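Local coordinates for restriction endonuclease LpnPI (Legionella pneumophila subsp. pneumophila str. Philadelphia 1, PDB 4RZL), which cleaves DNA in response to modified cytosines as a restriction endonuclease, the chain here being its N-terminal, SRA-like DNA recognition domain, at residues I45-R55 against K63-N71; D124-I132 against L211-G221. One frame throughout, in Å; residues are numbered along the deposited sequence.

Contact 1: residues I45-R55 against K63-N71; sequences IKGIGNMGGFR and KKLIVLYTN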
loop_
_atom_site.group_PDB
_atom_site.type_symbol
_atom_site.label_atom_id
_atom_site.label_comp_id
_atom_site.label_asym_id
_atom_site.label_seq_id
_atom_site.Cartn_x
_atom_site.Cartn_y
_atom_site.Cartn_z
ATOM N N ILE A 45 4.616 2.937 12.086
ATOM C CA ILE A 45 3.799 1.756 12.341
ATOM C C ILE A 45 4.640 0.644 12.931
ATOM O O ILE A 45 5.393 -0.009 12.213
ATOM C CB ILE A 45 3.130 1.242 11.049
ATOM C CG1 ILE A 45 2.510 2.404 10.273
ATOM C CG2 ILE A 45 2.095 0.179 11.364
ATOM C CD1 ILE A 45 2.010 2.019 8.882
ATOM N N LYS A 46 4.507 0.427 14.235
ATOM C CA LYS A 46 5.191 -0.675 14.891
ATOM C C LYS A 46 4.602 -1.995 14.407
ATOM O O LYS A 46 3.377 -2.167 14.387
ATOM C CB LYS A 46 5.068 -0.569 16.417
ATOM C CG LYS A 46 5.767 0.644 17.017
ATOM C CD LYS A 46 5.849 0.529 18.543
ATOM C CE LYS A 46 6.196 1.860 19.202
ATOM N NZ LYS A 46 7.415 2.488 18.627
ATOM N N GLY A 47 5.470 -2.921 14.006
ATOM C CA GLY A 47 5.012 -4.197 13.487
ATOM C C GLY A 47 5.316 -4.344 12.011
ATOM O O GLY A 47 5.221 -5.435 11.458
ATOM N N ILE A 48 5.672 -3.229 11.376
ATOM C CA ILE A 48 6.018 -3.201 9.959
ATOM C C ILE A 48 7.537 -3.097 9.812
ATOM O O ILE A 48 8.161 -2.259 10.456
ATOM C CB ILE A 48 5.329 -2.012 9.228
ATOM C CG1 ILE A 48 3.813 -2.221 9.150
ATOM C CG2 ILE A 48 5.890 -1.825 7.828
ATOM C CD1 ILE A 48 3.392 -3.308 8.158
ATOM N N GLY A 49 8.128 -3.942 8.967
ATOM C CA GLY A 49 9.566 -3.937 8.757
ATOM C C GLY A 49 10.072 -2.661 8.104
ATOM O O GLY A 49 9.284 -1.823 7.656
ATOM N N ASN A 50 11.387 -2.494 8.043
ATOM C CA ASN A 50 11.920 -1.230 7.563
ATOM C C ASN A 50 12.445 -1.265 6.133
ATOM O O ASN A 50 13.125 -0.333 5.705
ATOM C CB ASN A 50 13.010 -0.704 8.514
ATOM C CG ASN A 50 14.176 -1.658 8.675
ATOM O OD1 ASN A 50 14.420 -2.515 7.833
ATOM N ND2 ASN A 50 14.924 -1.486 9.755
ATOM N N MET A 51 12.108 -2.320 5.390
ATOM C CA MET A 51 12.574 -2.466 4.002
ATOM C C MET A 51 11.585 -3.207 3.103
ATOM O O MET A 51 10.895 -4.116 3.550
ATOM C CB MET A 51 13.923 -3.198 3.949
ATOM C CG MET A 51 15.120 -2.283 3.699
ATOM N N GLY A 52 11.535 -2.813 1.831
ATOM C CA GLY A 52 10.777 -3.549 0.834
ATOM C C GLY A 52 9.590 -2.815 0.241
ATOM O O GLY A 52 8.992 -1.950 0.889
ATOM N N GLY A 53 9.251 -3.170 -0.998
ATOM C CA GLY A 53 8.100 -2.609 -1.679
ATOM C C GLY A 53 6.813 -3.203 -1.143
ATOM O O GLY A 53 5.721 -2.638 -1.296
ATOM N N PHE A 54 6.942 -4.364 -0.518
ATOM C CA PHE A 54 5.800 -5.057 0.038
ATOM C C PHE A 54 6.100 -5.439 1.478
ATOM O O PHE A 54 7.042 -6.178 1.740
ATOM C CB PHE A 54 5.447 -6.302 -0.799
ATOM C CG PHE A 54 4.311 -7.101 -0.231
ATOM C CD1 PHE A 54 4.538 -8.072 0.735
ATOM C CD2 PHE A 54 3.011 -6.867 -0.647
ATOM C CE1 PHE A 54 3.486 -8.794 1.280
ATOM C CE2 PHE A 54 1.954 -7.589 -0.109
ATOM C CZ PHE A 54 2.194 -8.550 0.856
ATOM N N ARG A 55 5.315 -4.926 2.418
ATOM C CA ARG A 55 5.568 -5.218 3.826
ATOM C C ARG A 55 4.277 -5.588 4.522
ATOM O O ARG A 55 3.205 -5.126 4.143
ATOM C CB ARG A 55 6.217 -4.019 4.523
ATOM C CG ARG A 55 7.351 -3.370 3.738
ATOM C CD ARG A 55 8.032 -2.259 4.540
ATOM N NE ARG A 55 8.850 -1.385 3.701
ATOM C CZ ARG A 55 9.533 -0.342 4.160
ATOM N NH1 ARG A 55 9.516 -0.056 5.450
ATOM N NH2 ARG A 55 10.242 0.408 3.334
ATOM N N LYS A 63 -2.662 -11.569 7.360
ATOM C CA LYS A 63 -2.015 -10.452 8.027
ATOM C C LYS A 63 -2.982 -9.448 8.653
ATOM O O LYS A 63 -4.179 -9.448 8.368
ATOM C CB LYS A 63 -1.107 -9.749 7.027
ATOM C CG LYS A 63 -0.196 -10.701 6.259
ATOM C CD LYS A 63 0.808 -11.368 7.196
ATOM C CE LYS A 63 1.590 -12.467 6.490
ATOM N NZ LYS A 63 2.590 -13.112 7.386
ATOM N N LYS A 64 -2.438 -8.602 9.521
ATOM C CA LYS A 64 -3.203 -7.550 10.177
ATOM C C LYS A 64 -3.191 -6.269 9.346
ATOM O O LYS A 64 -4.101 -5.450 9.426
ATOM C CB LYS A 64 -2.625 -7.262 11.571
ATOM C CG LYS A 64 -2.753 -8.399 12.582
ATOM C CD LYS A 64 -4.176 -8.525 13.107
ATOM N N LEU A 65 -2.127 -6.089 8.575
ATOM C CA LEU A 65 -1.934 -4.878 7.780
ATOM C C LEU A 65 -0.938 -5.168 6.684
ATOM O O LEU A 65 0.048 -5.880 6.904
ATOM C CB LEU A 65 -1.428 -3.706 8.635
ATOM C CG LEU A 65 -1.047 -2.427 7.864
ATOM C CD1 LEU A 65 -2.288 -1.699 7.357
ATOM C CD2 LEU A 65 -0.171 -1.482 8.687
ATOM N N ILE A 66 -1.192 -4.620 5.505
ATOM C CA ILE A 66 -0.201 -4.646 4.448
ATOM C C ILE A 66 0.190 -3.230 4.045
ATOM O O ILE A 66 -0.659 -2.367 3.850
ATOM C CB ILE A 66 -0.726 -5.427 3.239
ATOM C CG1 ILE A 66 -0.748 -6.925 3.577
ATOM C CG2 ILE A 66 0.116 -5.144 2.014
ATOM C CD1 ILE A 66 -1.458 -7.745 2.571
ATOM N N VAL A 67 1.485 -2.994 3.917
ATOM C CA VAL A 67 1.952 -1.725 3.410
ATOM C C VAL A 67 2.572 -1.943 2.029
ATOM O O VAL A 67 3.366 -2.864 1.824
ATOM C CB VAL A 67 2.979 -1.060 4.367
ATOM C CG1 VAL A 67 3.675 0.091 3.684
ATOM C CG2 VAL A 67 2.292 -0.593 5.632
ATOM N N LEU A 68 2.166 -1.111 1.080
ATOM C CA LEU A 68 2.755 -1.093 -0.244
ATOM C C LEU A 68 3.571 0.165 -0.380
ATOM O O LEU A 68 3.075 1.265 -0.131
ATOM C CB LEU A 68 1.691 -1.142 -1.341
ATOM C CG LEU A 68 0.724 -2.322 -1.291
ATOM C CD1 LEU A 68 -0.217 -2.241 -2.490
ATOM C CD2 LEU A 68 1.493 -3.631 -1.252
ATOM N N TYR A 69 4.819 0.005 -0.798
ATOM C CA TYR A 69 5.728 1.127 -0.902
ATOM C C TYR A 69 6.371 1.140 -2.280
ATOM O O TYR A 69 6.868 0.121 -2.758
ATOM C CB TYR A 69 6.792 1.048 0.209
ATOM C CG TYR A 69 7.909 2.022 0.008
ATOM C CD1 TYR A 69 7.677 3.380 0.129
ATOM C CD2 TYR A 69 9.191 1.594 -0.320
ATOM C CE1 TYR A 69 8.679 4.294 -0.066
ATOM C CE2 TYR A 69 10.211 2.508 -0.514
ATOM C CZ TYR A 69 9.942 3.864 -0.380
ATOM O OH TYR A 69 10.918 4.810 -0.566
ATOM N N THR A 70 6.348 2.293 -2.933
ATOM C CA THR A 70 6.967 2.398 -4.237
ATOM C C THR A 70 7.752 3.702 -4.363
ATOM O O THR A 70 7.376 4.727 -3.789
ATOM C CB THR A 70 5.927 2.329 -5.364
ATOM O OG1 THR A 70 6.566 2.640 -6.605
ATOM C CG2 THR A 70 4.810 3.320 -5.133
ATOM N N ASN A 71 8.837 3.677 -5.125
ATOM C CA ASN A 71 9.626 4.887 -5.307
ATOM C C ASN A 71 9.181 5.703 -6.520
ATOM O O ASN A 71 9.606 6.844 -6.689
ATOM C CB ASN A 71 11.123 4.556 -5.401
ATOM C CG ASN A 71 11.475 3.691 -6.601
ATOM O OD1 ASN A 71 10.787 3.691 -7.626
ATOM N ND2 ASN A 71 12.575 2.955 -6.479
#

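Contact 2: residues D124-I132 against L211-G221; sequences DARRIVPPI and LNPFYQWKISG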
loop_
_atom_site.group_PDB
_atom_site.type_symbol
_atom_site.label_atom_id
_atom_site.label_comp_id
_atom_site.label_asym_id
_atom_site.label_seq_id
_atom_site.Cartn_x
_atom_site.Cartn_y
_atom_site.Cartn_z
ATOM N N ASP A 124 -17.004 -16.560 1.352
ATOM C CA ASP A 124 -16.130 -15.841 2.282
ATOM C C ASP A 124 -15.399 -14.695 1.604
ATOM O O ASP A 124 -14.209 -14.512 1.837
ATOM C CB ASP A 124 -15.091 -16.793 2.889
ATOM C CG ASP A 124 -15.710 -17.883 3.731
ATOM O OD1 ASP A 124 -16.745 -17.619 4.382
ATOM O OD2 ASP A 124 -15.169 -19.013 3.719
ATOM N N ALA A 125 -16.098 -13.968 0.737
ATOM C CA ALA A 125 -15.483 -12.900 -0.048
ATOM C C ALA A 125 -14.807 -11.866 0.856
ATOM O O ALA A 125 -15.380 -11.452 1.871
ATOM C CB ALA A 125 -16.524 -12.232 -0.935
ATOM N N ARG A 126 -13.569 -11.519 0.512
ATOM C CA ARG A 126 -12.789 -10.471 1.176
ATOM C C ARG A 126 -12.392 -10.825 2.604
ATOM O O ARG A 126 -11.759 -10.027 3.282
ATOM C CB ARG A 126 -13.559 -9.148 1.171
ATOM C CG ARG A 126 -13.978 -8.676 -0.210
ATOM C CD ARG A 126 -14.972 -7.499 -0.104
ATOM N NE ARG A 126 -16.161 -7.923 0.615
ATOM C CZ ARG A 126 -17.207 -8.512 0.046
ATOM N NH1 ARG A 126 -17.233 -8.722 -1.269
ATOM N NH2 ARG A 126 -18.238 -8.874 0.795
ATOM N N ARG A 127 -12.738 -12.032 3.051
ATOM C CA ARG A 127 -12.546 -12.407 4.455
ATOM C C ARG A 127 -11.111 -12.226 4.962
ATOM O O ARG A 127 -10.887 -11.768 6.085
ATOM C CB ARG A 127 -12.967 -13.864 4.673
ATOM C CG ARG A 127 -12.949 -14.304 6.129
ATOM C CD ARG A 127 -13.976 -13.524 6.942
ATOM N NE ARG A 127 -15.248 -13.405 6.228
ATOM C CZ ARG A 127 -16.229 -14.302 6.279
ATOM N NH1 ARG A 127 -16.094 -15.393 7.022
ATOM N NH2 ARG A 127 -17.349 -14.107 5.586
ATOM N N ILE A 128 -10.135 -12.593 4.144
ATOM C CA ILE A 128 -8.757 -12.570 4.614
ATOM C C ILE A 128 -8.033 -11.289 4.219
ATOM O O ILE A 128 -6.858 -11.121 4.514
ATOM C CB ILE A 128 -7.977 -13.794 4.100
ATOM C CG1 ILE A 128 -8.030 -13.862 2.574
ATOM C CG2 ILE A 128 -8.556 -15.081 4.697
ATOM C CD1 ILE A 128 -6.823 -13.262 1.867
ATOM N N VAL A 129 -8.748 -10.379 3.575
ATOM C CA VAL A 129 -8.153 -9.124 3.135
ATOM C C VAL A 129 -7.989 -8.141 4.291
ATOM O O VAL A 129 -8.973 -7.736 4.911
ATOM C CB VAL A 129 -9.004 -8.460 2.038
ATOM C CG1 VAL A 129 -8.382 -7.125 1.627
ATOM C CG2 VAL A 129 -9.174 -9.401 0.835
ATOM N N PRO A 130 -6.739 -7.755 4.583
ATOM C CA PRO A 130 -6.454 -6.761 5.612
ATOM C C PRO A 130 -6.456 -5.346 5.045
ATOM O O PRO A 130 -6.457 -5.165 3.833
ATOM C CB PRO A 130 -5.050 -7.141 6.072
ATOM C CG PRO A 130 -4.407 -7.604 4.805
ATOM C CD PRO A 130 -5.495 -8.271 3.984
ATOM N N PRO A 131 -6.428 -4.342 5.923
ATOM C CA PRO A 131 -6.212 -2.987 5.428
ATOM C C PRO A 131 -4.902 -2.909 4.653
ATOM O O PRO A 131 -3.928 -3.581 5.000
ATOM C CB PRO A 131 -6.119 -2.161 6.711
ATOM C CG PRO A 131 -6.811 -2.948 7.721
ATOM C CD PRO A 131 -6.624 -4.377 7.382
ATOM N N ILE A 132 -4.881 -2.101 3.606
ATOM C CA ILE A 132 -3.647 -1.864 2.873
ATOM C C ILE A 132 -3.337 -0.376 2.938
ATOM O O ILE A 132 -4.217 0.457 2.669
ATOM C CB ILE A 132 -3.755 -2.329 1.408
ATOM C CG1 ILE A 132 -3.890 -3.853 1.347
ATOM C CG2 ILE A 132 -2.547 -1.880 0.613
ATOM C CD1 ILE A 132 -4.306 -4.376 -0.015
ATOM N N LEU A 211 -11.178 3.391 10.238
ATOM C CA LEU A 211 -11.276 2.496 9.097
ATOM C C LEU A 211 -12.674 1.997 8.820
ATOM O O LEU A 211 -12.841 0.985 8.144
ATOM C CB LEU A 211 -10.347 1.298 9.284
ATOM C CG LEU A 211 -9.104 1.526 8.421
ATOM C CD1 LEU A 211 -8.216 2.599 9.037
ATOM C CD2 LEU A 211 -8.344 0.241 8.184
ATOM N N ASN A 212 -13.682 2.732 9.282
ATOM C CA ASN A 212 -15.058 2.336 9.004
ATOM C C ASN A 212 -15.358 2.128 7.503
ATOM O O ASN A 212 -16.055 1.182 7.155
ATOM C CB ASN A 212 -16.031 3.343 9.622
ATOM C CG ASN A 212 -16.419 2.966 11.056
ATOM O OD1 ASN A 212 -15.775 2.118 11.689
ATOM N ND2 ASN A 212 -17.460 3.600 11.570
ATOM N N PRO A 213 -14.824 2.985 6.609
ATOM C CA PRO A 213 -15.074 2.655 5.194
ATOM C C PRO A 213 -14.404 1.353 4.741
ATOM O O PRO A 213 -14.868 0.722 3.793
ATOM C CB PRO A 213 -14.492 3.855 4.445
ATOM C CG PRO A 213 -14.612 4.986 5.433
ATOM C CD PRO A 213 -14.292 4.352 6.763
ATOM N N PHE A 214 -13.330 0.955 5.408
ATOM C CA PHE A 214 -12.706 -0.325 5.092
ATOM C C PHE A 214 -13.626 -1.450 5.554
ATOM O O PHE A 214 -13.898 -2.390 4.810
ATOM C CB PHE A 214 -11.326 -0.462 5.744
ATOM C CG PHE A 214 -10.767 -1.859 5.672
ATOM C CD1 PHE A 214 -10.228 -2.341 4.489
ATOM C CD2 PHE A 214 -10.807 -2.695 6.777
ATOM C CE1 PHE A 214 -9.724 -3.627 4.414
ATOM C CE2 PHE A 214 -10.301 -3.984 6.712
ATOM C CZ PHE A 214 -9.763 -4.453 5.532
ATOM N N TYR A 215 -14.110 -1.349 6.787
ATOM C CA TYR A 215 -14.975 -2.401 7.335
ATOM C C TYR A 215 -16.295 -2.488 6.584
ATOM O O TYR A 215 -16.860 -3.559 6.437
ATOM C CB TYR A 215 -15.203 -2.168 8.826
ATOM C CG TYR A 215 -13.935 -2.384 9.612
ATOM C CD1 TYR A 215 -13.259 -3.600 9.534
ATOM C CD2 TYR A 215 -13.394 -1.381 10.401
ATOM C CE1 TYR A 215 -12.093 -3.813 10.232
ATOM C CE2 TYR A 215 -12.226 -1.585 11.110
ATOM C CZ TYR A 215 -11.582 -2.804 11.024
ATOM O OH TYR A 215 -10.410 -3.025 11.722
ATOM N N GLN A 216 -16.762 -1.354 6.081
ATOM C CA GLN A 216 -17.921 -1.336 5.215
ATOM C C GLN A 216 -17.630 -2.128 3.933
ATOM O O GLN A 216 -18.439 -2.961 3.515
ATOM C CB GLN A 216 -18.327 0.107 4.903
ATOM C CG GLN A 216 -19.672 0.246 4.190
ATOM C CD GLN A 216 -19.622 -0.086 2.720
ATOM O OE1 GLN A 216 -20.425 -0.885 2.224
ATOM N NE2 GLN A 216 -18.692 0.535 2.004
ATOM N N TRP A 217 -16.488 -1.854 3.302
ATOM C CA TRP A 217 -16.102 -2.578 2.090
ATOM C C TRP A 217 -15.982 -4.083 2.348
ATOM O O TRP A 217 -16.384 -4.890 1.515
ATOM C CB TRP A 217 -14.774 -2.047 1.525
ATOM C CG TRP A 217 -14.262 -2.873 0.381
ATOM C CD1 TRP A 217 -14.613 -2.763 -0.947
ATOM C CD2 TRP A 217 -13.313 -3.956 0.459
ATOM N NE1 TRP A 217 -13.927 -3.701 -1.693
ATOM C CE2 TRP A 217 -13.127 -4.444 -0.861
ATOM C CE3 TRP A 217 -12.590 -4.544 1.506
ATOM C CZ2 TRP A 217 -12.257 -5.509 -1.154
ATOM C CZ3 TRP A 217 -11.727 -5.603 1.216
ATOM C CH2 TRP A 217 -11.570 -6.074 -0.108
ATOM N N LYS A 218 -15.417 -4.453 3.496
ATOM C CA LYS A 218 -15.289 -5.867 3.856
ATOM C C LYS A 218 -16.651 -6.550 3.843
ATOM O O LYS A 218 -16.780 -7.686 3.377
ATOM C CB LYS A 218 -14.653 -6.024 5.239
ATOM C CG LYS A 218 -13.186 -5.678 5.265
ATOM C CD LYS A 218 -12.357 -6.908 5.026
ATOM C CE LYS A 218 -12.449 -7.847 6.205
ATOM N NZ LYS A 218 -11.350 -8.847 6.177
ATOM N N ILE A 219 -17.661 -5.839 4.349
ATOM C CA ILE A 219 -19.030 -6.357 4.396
ATOM C C ILE A 219 -19.675 -6.455 3.019
ATOM O O ILE A 219 -20.229 -7.492 2.666
ATOM C CB ILE A 219 -19.938 -5.482 5.301
ATOM C CG1 ILE A 219 -19.487 -5.599 6.754
ATOM C CG2 ILE A 219 -21.387 -5.916 5.177
ATOM C CD1 ILE A 219 -20.239 -4.692 7.709
ATOM N N SER A 220 -19.599 -5.378 2.238
ATOM C CA SER A 220 -20.393 -5.269 1.012
ATOM C C SER A 220 -19.629 -5.472 -0.297
ATOM O O SER A 220 -20.240 -5.731 -1.335
ATOM C CB SER A 220 -21.053 -3.898 0.953
ATOM O OG SER A 220 -20.071 -2.905 0.684
ATOM N N GLY A 221 -18.311 -5.278 -0.269
ATOM C CA GLY A 221 -17.526 -5.298 -1.491
ATOM C C GLY A 221 -17.695 -4.035 -2.326
ATOM O O GLY A 221 -17.149 -3.949 -3.419
HETATM O O HOH W 1 -14.896 -9.834 4.262
#

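Contact 1: residues I45-R55 against K63-N71
Strand residues F54 and R55 pair antiparallel with L68 and V67 respectively, forming part of the hairpin of strands 54-57 and 65-70. R55 and V67 are a hydrogen-bonded pair: R55 N gives to V67 O at 2.9 Å and V67 N to R55 O at 2.7 Å. Beyond the non-hydrogen-bonded pair F54-L68, Y69 N reaches G53 O in a nearly straight bond (173° at the hydrogen); a side chain on G53 would sit tight against Y69 O, which suits glycine.

Apolar contacts occupy both faces. On the side of F54 and L68, F54 CG stands anti to its backbone N (chi1 177°), which swings the ring across the hairpin; F54 CD2 lies 3.6 Å from L68 CD2 and F54 CE2 3.7 Å from I66 CG2. On the side of R55 and V67, the branched residues I45 and I48 close in from the incoming loop. I45 CG2 meets L65 CD2 tip to tip, while I48 CD1 lies 3.9 Å from V67 CG2.

The polar work falls to R55. Its chain runs extended from CG to NE, and R55 NE points straight at a lone pair of G52 O, 2.9 Å away, the oxygen lying in the guanidinium plane; NH1 takes G49 O, and also makes a salt bridge to D39. M51 N sits over one guanidinium face.

The buried positive charge of R55 is thus shared between carbonyls of its own loop and the carboxylate of D39, holding that loop in shape, while F54, I66 and L68 make the other face apolar.

Contact 2: residues D124-I132 against L211-G221
R126 and K218 exchange bonds across this contact, each long side chain serving carbonyls of the other segment. The chain of K218 bends at chi2 and chi3, which brings K218 NZ among three oxygens of the turn: V129 O at 2.9 Å, R127 O at 3.0 Å and R126 O at 3.2 Å. R126 O accepts from V129 N as well, the two donors reaching it from opposite faces of its plane.

In return R126 grips K218 O side-on. R126 NE stands 2.8 Å from K218 O and R126 NH2 stands 3.2 Å from K218 O, both above the same face of the carbonyl, while the oxygen lies in the guanidinium plane. K218 O belongs to the last turn of the helix, where carbonyls generally run out of i+4 amide partners, so a long cationic donor suits the place. A water gives one bond to K218 O and another to A125 O. G221 N lies over one guanidinium face, where a glycine without a side chain fits closely.

Apolar contacts accompany these bonds. R126 CD sits over the six-membered ring of W217, 3.6 Å from its centroid, and V129 CG1 packs against W217 CZ3. P131 CG lies over one face of F214 and 3.6 Å from L211 CD2; the compact, non-donating ring of P131 places its C-H bonds over the F214 ring in a CH-pi contact.

Helix 212-220 thus lies along the loop linking helix 108-119 to strand 132-137, with F214 and W217 also reaching V154 of strand 147-155.

Overall arrangement
Contact 1 lies near the middle of the domain, its centre about 8 Å from the centre of the chain, and is largely buried; contact 2, its centre about 15 Å from the chain centre, is only partly buried. The first joins neighbouring strands through regular backbone bonds and apolar packing, whereas the second ties a helix to a loop distant in sequence through side-chain cations on backbone carbonyls, aided by a water. In both, an arginine serves carbonyls, though R55 binds its own loop and R126 the opposing helix. Strand 65-70 links them: I66 N probably bonds to P131 O, and helix 108-119 backs I66 as well as V129 and P130.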